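Local coordinates for putative sugar binding protein (Salmonella enterica subsp. enterica serovar Typhimurium, PDB 3KNZ) that probably binds carbohydrate derivatives, such as sugar phosphates, through its SIS domains, at residues Y301-Q306 against L312-P317. Sequence-based numbering, arbitrary orientation.
Sequences YRIGPQ and LNLNFP
The parallel edge pairing of a five-stranded sheet joins Ile303 to Leu314 and Gly304 to Asn315, with the short strand 314-315 outermost. Three backbone bonds define the register. Leu314 N donates to Arg302 O at 2.9 Å. Gly304 N then donates to Leu314 O, and Phe316 N to Gly304 O at 3.2 Å. One step earlier a side chain stands in for the backbone: Arg302 N donates to Asn313 OD1 at 2.9 Å. That bond is straight at hydrogen (161°), yet the donor stands 52° out of the amide's carbonyl plane. With chi1 at -61°, Asn313 CG lies beside its own backbone N, which carries the amide alongside Arg302; its ND2 is held by Glu308 O. Arg302 NH2 forms salt bridges with Asp279 and Asp287. On the sheet face bearing Ile303 and Leu314 their side chains cross, Ile303 CG1 packing 4.1 Å from Leu314 CB, and Pro332 of helix 326-339 touches both. At the start of both segments Leu312 O, hydrogen-bonded to Trp212 NE1, lies in the Tyr301 ring plane at its edge, 3.4 Å from Tyr301 CD2. Strand order 2-1-3-4-5, all parallel, is consistent with the edge of a SIS-type, Rossmann-like alpha/beta fold.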
# COMPACT_ATOMS: atom_id res chain seq x y z
N TYR A 301 -17.80 17.66 -2.43
CA TYR A 301 -18.40 17.55 -1.10
C TYR A 301 -17.32 17.56 -0.03
O TYR A 301 -16.51 16.63 0.05
CB TYR A 301 -19.21 16.26 -0.99
CG TYR A 301 -20.23 16.08 -2.09
CD1 TYR A 301 -19.87 15.55 -3.33
CD2 TYR A 301 -21.56 16.43 -1.89
CE1 TYR A 301 -20.79 15.39 -4.33
CE2 TYR A 301 -22.49 16.28 -2.89
CZ TYR A 301 -22.10 15.76 -4.11
OH TYR A 301 -23.04 15.59 -5.10
N ARG A 302 -17.31 18.59 0.81
CA ARG A 302 -16.30 18.74 1.85
C ARG A 302 -16.88 18.49 3.23
O ARG A 302 -17.98 18.92 3.54
CB ARG A 302 -15.67 20.14 1.74
CG ARG A 302 -14.85 20.32 0.46
CD ARG A 302 -14.53 21.78 0.14
NE ARG A 302 -13.63 22.42 1.10
CZ ARG A 302 -12.30 22.37 1.07
NH1 ARG A 302 -11.69 21.69 0.12
NH2 ARG A 302 -11.58 22.99 1.98
N ILE A 303 -16.13 17.76 4.05
CA ILE A 303 -16.55 17.40 5.40
C ILE A 303 -15.59 17.96 6.42
O ILE A 303 -14.42 17.60 6.43
CB ILE A 303 -16.58 15.88 5.57
CG1 ILE A 303 -17.56 15.23 4.58
CG2 ILE A 303 -16.94 15.52 7.00
CD1 ILE A 303 -17.40 13.72 4.45
N GLY A 304 -16.08 18.82 7.30
CA GLY A 304 -15.24 19.41 8.33
C GLY A 304 -15.99 20.40 9.19
O GLY A 304 -17.15 20.70 8.91
N PRO A 305 -15.35 20.91 10.24
CA PRO A 305 -15.97 21.89 11.13
C PRO A 305 -16.07 23.29 10.54
O PRO A 305 -17.00 24.02 10.86
CB PRO A 305 -15.04 21.91 12.35
CG PRO A 305 -13.75 21.43 11.85
CD PRO A 305 -14.04 20.47 10.74
N GLN A 306 -15.13 23.67 9.67
CA GLN A 306 -15.16 25.02 9.09
C GLN A 306 -15.41 25.07 7.58
O GLN A 306 -15.17 26.09 6.94
CB GLN A 306 -13.90 25.80 9.49
CG GLN A 306 -13.98 26.28 10.94
CD GLN A 306 -12.76 27.07 11.38
OE1 GLN A 306 -11.68 26.52 11.57
NE2 GLN A 306 -12.95 28.37 11.58
N LEU A 312 -24.08 21.08 -0.27
CA LEU A 312 -23.21 19.94 -0.55
C LEU A 312 -22.35 19.46 0.62
O LEU A 312 -22.27 18.26 0.88
CB LEU A 312 -22.28 20.32 -1.71
CG LEU A 312 -22.96 20.81 -2.99
CD1 LEU A 312 -21.91 21.29 -3.99
CD2 LEU A 312 -23.85 19.73 -3.60
N ASN A 313 -21.72 20.39 1.32
CA ASN A 313 -20.80 20.05 2.41
C ASN A 313 -21.48 19.58 3.69
O ASN A 313 -22.67 19.81 3.89
CB ASN A 313 -19.92 21.25 2.76
CG ASN A 313 -19.08 21.70 1.61
OD1 ASN A 313 -18.88 20.97 0.64
ND2 ASN A 313 -18.58 22.92 1.70
N LEU A 314 -20.69 18.93 4.54
CA LEU A 314 -21.14 18.51 5.86
C LEU A 314 -20.39 19.33 6.88
O LEU A 314 -19.34 18.92 7.38
CB LEU A 314 -20.89 17.01 6.11
CG LEU A 314 -21.12 16.54 7.57
CD1 LEU A 314 -22.42 17.11 8.16
CD2 LEU A 314 -21.09 15.00 7.68
N ASN A 315 -20.90 20.52 7.15
CA ASN A 315 -20.32 21.37 8.18
C ASN A 315 -20.88 20.88 9.51
O ASN A 315 -22.08 20.91 9.74
CB ASN A 315 -20.65 22.83 7.94
CG ASN A 315 -20.07 23.73 9.00
OD1 ASN A 315 -20.46 23.65 10.16
ND2 ASN A 315 -19.17 24.62 8.60
N PHE A 316 -19.99 20.39 10.37
CA PHE A 316 -20.41 19.81 11.64
C PHE A 316 -19.35 20.05 12.71
O PHE A 316 -18.16 19.98 12.43
CB PHE A 316 -20.65 18.31 11.44
CG PHE A 316 -20.95 17.57 12.71
CD1 PHE A 316 -22.26 17.42 13.15
CD2 PHE A 316 -19.93 17.00 13.47
CE1 PHE A 316 -22.55 16.74 14.33
CE2 PHE A 316 -20.21 16.31 14.63
CZ PHE A 316 -21.52 16.18 15.07
N PRO A 317 -19.78 20.33 13.94
CA PRO A 317 -18.84 20.60 15.03
C PRO A 317 -18.12 19.36 15.57
O PRO A 317 -18.40 18.91 16.67
CB PRO A 317 -19.74 21.21 16.12
CG PRO A 317 -21.09 20.62 15.87
CD PRO A 317 -21.19 20.46 14.38